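Local coordinates for protein alginate lyase (PDB 6KFN) that probably cleaves the polysaccharide alginate by beta-elimination, as an alginate lyase built on a right-handed parallel beta-helix, at residues A[117-122]-A[133-138]. Numbering follows the deposited sequence.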
ATOM      1  N   GLU A 117       0.134   6.866   6.805  1.00  4.95           N
ATOM      2  CA  GLU A 117      -0.020   5.689   5.953  1.00  5.03           C
ATOM      3  C   GLU A 117       1.323   5.178   5.428  1.00  4.82           C
ATOM      4  O   GLU A 117       2.257   5.928   5.137  1.00  5.27           O
ATOM      5  CB  GLU A 117      -1.022   5.942   4.821  1.00  5.57           C
ATOM      6  CG  GLU A 117      -0.607   6.880   3.689  1.00  5.99           C
ATOM      7  CD  GLU A 117      -0.818   8.379   3.906  1.00  6.52           C
ATOM      8  OE1 GLU A 117      -0.932   8.828   5.068  1.00  7.73           O
ATOM      9  OE2 GLU A 117      -0.820   9.151   2.897  1.00  7.66           O
ATOM     10  N   GLY A 118       1.394   3.862   5.250  1.00  4.73           N
ATOM     11  CA  GLY A 118       2.627   3.226   4.830  1.00  4.75           C
ATOM     12  C   GLY A 118       3.047   3.579   3.414  1.00  4.41           C
ATOM     13  O   GLY A 118       4.173   4.040   3.193  1.00  5.19           O
ATOM     14  N   VAL A 119       2.171   3.292   2.459  1.00  4.36           N
ATOM     15  CA  VAL A 119       2.418   3.517   1.034  1.00  4.60           C
ATOM     16  C   VAL A 119       1.202   4.218   0.468  1.00  5.05           C
ATOM     17  O   VAL A 119       0.075   3.781   0.718  1.00  6.69           O
ATOM     18  CB  VAL A 119       2.682   2.199   0.291  1.00  5.69           C
ATOM     19  CG1 VAL A 119       2.850   2.409  -1.229  1.00  7.66           C
ATOM     20  CG2 VAL A 119       3.921   1.515   0.872  1.00  6.99           C
ATOM     21  N   HIS A 120       1.406   5.256  -0.334  1.00  5.23           N
ATOM     22  CA  HIS A 120       0.297   5.988  -0.930  1.00  5.11           C
ATOM     23  C   HIS A 120       0.581   6.231  -2.407  1.00  5.03           C
ATOM     24  O   HIS A 120       1.570   6.870  -2.759  1.00  6.25           O
ATOM     25  CB  HIS A 120       0.099   7.294  -0.203  1.00  5.75           C
ATOM     26  CG  HIS A 120      -1.179   8.027  -0.513  1.00  5.45           C
ATOM     27  ND1 HIS A 120      -1.728   8.859   0.406  1.00  6.25           N
ATOM     28  CD2 HIS A 120      -2.041   8.019  -1.566  1.00  5.60           C
ATOM     29  CE1 HIS A 120      -2.835   9.402  -0.080  1.00  7.69           C
ATOM     30  NE2 HIS A 120      -3.020   8.936  -1.293  1.00  5.81           N
ATOM     31  N   PHE A 121      -0.284   5.680  -3.273  1.00  4.81           N
ATOM     32  CA  PHE A 121      -0.255   5.947  -4.714  1.00  5.00           C
ATOM     33  C   PHE A 121      -1.171   7.147  -4.980  1.00  4.60           C
ATOM     34  O   PHE A 121      -2.381   7.041  -4.780  1.00  5.83           O
ATOM     35  CB  PHE A 121      -0.772   4.754  -5.507  1.00  5.21           C
ATOM     36  CG  PHE A 121      -0.005   3.474  -5.278  1.00  4.98           C
ATOM     37  CD1 PHE A 121       1.135   3.226  -5.980  1.00  6.00           C
ATOM     38  CD2 PHE A 121      -0.433   2.537  -4.373  1.00  6.36           C
ATOM     39  CE1 PHE A 121       1.852   2.060  -5.796  1.00  7.13           C
ATOM     40  CE2 PHE A 121       0.267   1.367  -4.176  1.00  7.54           C
ATOM     41  CZ  PHE A 121       1.433   1.120  -4.909  1.00  6.89           C
ATOM     42  N   ARG A 122      -0.603   8.290  -5.371  1.00  4.82           N
ATOM     43  CA  ARG A 122      -1.380   9.532  -5.433  1.00  4.88           C
ATOM     44  C   ARG A 122      -1.165  10.241  -6.756  1.00  4.74           C
ATOM     45  O   ARG A 122      -0.172  10.045  -7.474  1.00  4.91           O
ATOM     46  CB  ARG A 122      -0.988  10.422  -4.230  1.00  5.08           C
ATOM     47  CG  ARG A 122      -1.962  11.547  -3.922  1.00  6.33           C
ATOM     48  CD  ARG A 122      -1.636  12.291  -2.644  1.00  7.12           C
ATOM     49  NE  ARG A 122      -0.411  13.070  -2.802  1.00  7.12           N
ATOM     50  CZ  ARG A 122       0.123  13.796  -1.831  1.00  8.83           C
ATOM     51  NH1 ARG A 122      -0.457  13.897  -0.649  1.00 11.23           N
ATOM     52  NH2 ARG A 122       1.261  14.449  -2.050  1.00 10.76           N
ATOM     53  N   SER A 133       6.658  -7.661   0.284  1.00  5.37           N
ATOM     54  CA  SER A 133       6.987  -6.621   1.239  1.00  5.10           C
ATOM     55  C   SER A 133       6.132  -6.796   2.490  1.00  5.34           C
ATOM     56  O   SER A 133       5.116  -7.466   2.455  1.00  6.86           O
ATOM     57  CB  SER A 133       6.739  -5.223   0.620  1.00  5.52           C
ATOM     58  OG  SER A 133       7.636  -4.977  -0.469  1.00  5.46           O
ATOM     59  N   HIS A 134       6.548  -6.144   3.578  1.00  5.12           N
ATOM     60  CA  HIS A 134       5.832  -6.176   4.855  1.00  5.12           C
ATOM     61  C   HIS A 134       5.656  -4.755   5.332  1.00  4.93           C
ATOM     62  O   HIS A 134       6.647  -4.028   5.486  1.00  5.88           O
ATOM     63  CB  HIS A 134       6.617  -6.994   5.878  1.00  5.93           C
ATOM     64  CG  HIS A 134       5.907  -7.194   7.197  1.00  6.20           C
ATOM     65  ND1 HIS A 134       6.583  -7.618   8.316  1.00  8.04           N
ATOM     66  CD2 HIS A 134       4.622  -7.043   7.571  1.00  6.32           C
ATOM     67  CE1 HIS A 134       5.722  -7.737   9.315  1.00  8.35           C
ATOM     68  NE2 HIS A 134       4.524  -7.383   8.892  1.00  7.37           N
ATOM     69  N   ILE A 135       4.397  -4.364   5.600  1.00  4.67           N
ATOM     70  CA  ILE A 135       4.050  -3.071   6.127  1.00  4.66           C
ATOM     71  C   ILE A 135       3.396  -3.300   7.486  1.00  4.78           C
ATOM     72  O   ILE A 135       2.445  -4.083   7.581  1.00  5.16           O
ATOM     73  CB  ILE A 135       3.072  -2.317   5.196  1.00  4.94           C
ATOM     74  CG1 ILE A 135       3.687  -2.123   3.809  1.00  5.53           C
ATOM     75  CG2 ILE A 135       2.634  -1.015   5.812  1.00  5.51           C
ATOM     76  CD1 ILE A 135       2.688  -1.732   2.739  1.00  6.54           C
ATOM     77  N   TYR A 136       3.894  -2.629   8.529  1.00  4.54           N
ATOM     78  CA  TYR A 136       3.344  -2.816   9.865  1.00  4.90           C
ATOM     79  C   TYR A 136       3.568  -1.541  10.661  1.00  4.95           C
ATOM     80  O   TYR A 136       4.350  -0.674  10.277  1.00  5.65           O
ATOM     81  CB  TYR A 136       3.938  -4.088  10.535  1.00  5.08           C
ATOM     82  CG  TYR A 136       5.427  -4.086  10.754  1.00  5.57           C
ATOM     83  CD1 TYR A 136       6.305  -4.454   9.738  1.00  6.17           C
ATOM     84  CD2 TYR A 136       5.963  -3.789  11.996  1.00  6.51           C
ATOM     85  CE1 TYR A 136       7.676  -4.497   9.954  1.00  7.05           C
ATOM     86  CE2 TYR A 136       7.321  -3.830  12.222  1.00  7.25           C
ATOM     87  CZ  TYR A 136       8.188  -4.189  11.214  1.00  7.20           C
ATOM     88  OH  TYR A 136       9.532  -4.233  11.468  1.00  8.52           O
ATOM     89  N   ASN A 137       2.865  -1.409  11.794  1.00  4.93           N
ATOM     90  CA  ASN A 137       3.073  -0.276  12.704  1.00  5.17           C
ATOM     91  C   ASN A 137       2.935   1.069  11.978  1.00  5.18           C
ATOM     92  O   ASN A 137       3.873   1.864  11.885  1.00  5.99           O
ATOM     93  CB  ASN A 137       4.424  -0.364  13.423  1.00  6.26           C
ATOM     94  CG  ASN A 137       4.463  -1.456  14.403  1.00  7.77           C
ATOM     95  OD1 ASN A 137       3.515  -2.183  14.607  1.00 11.32           O
ATOM     96  ND2 ASN A 137       5.656  -1.644  14.991  1.00  9.14           N
ATOM     97  N   THR A 138       1.711   1.317  11.505  1.00  4.70           N
ATOM     98  CA  THR A 138       1.332   2.584  10.865  1.00  5.00           C
ATOM     99  C   THR A 138       0.285   3.280  11.710  1.00  5.63           C
ATOM    100  O   THR A 138      -0.311   2.685  12.608  1.00  8.59           O
ATOM    101  CB  THR A 138       0.791   2.344   9.453  1.00  5.20           C
ATOM    102  OG1 THR A 138      -0.345   1.491   9.546  1.00  6.61           O
ATOM    103  CG2 THR A 138       1.810   1.673   8.540  1.00  5.72           C
TER
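Ile135 and Thr138 reach across the interior of a right-handed parallel beta-helix to meet Gly118 and Val119 on another face of the same solenoid, an example of how such a fold fills its core with inward-pointing side chains rather than with hydrogen bonds between its faces. Strand 119-122 runs in parallel between strands 94-99 and 149-151, whereas strand 134-136 lies between 110-114 and 174-175, so the two segments belong to different parallel sheets, and no hydrogen bond links them.

Ile135, which gives the most surface to the contact, directs its side chain at 117-122. Its CG1 branch, anti to the carbonyl carbon (chi1 -59°), extends to place CD1 3.9 Å from Val119 CG2. The two side chains cross at about a right angle, the methyl end of one meeting a single branch of the other. The second branch, CG2, lies 4.4 Å from Gly118 CA, and the absence of a side chain on this glycine lets the isoleucine methyl approach the backbone. Ile149 and Leu98, on the flanking strands, continue the apolar layer, touching Ile135 and Val119 respectively.

Thr138 also packs against Gly118, and its two branches have different tasks. A chi1 of 59° leaves CG2 to face the glycine and turns OG1 to Gly146 O, whose hydrogen bond satisfies this buried hydroxyl.

On 117-122 itself, Glu117, whose CB points away from 133-138, accepts a nearly straight bond from His120 ND1 to OE2 (2.7 Å, 173°); OE2 lies almost in the imidazole plane and is met on its anti side, somewhat out of the carboxylate plane, while Lys94 forms a salt bridge with OE1. Back at the interface, the methyl of Thr138 rests against the glycine backbone, with CG2 4.0 Å from Gly118 N and 4.1 Å from Gly118 CA.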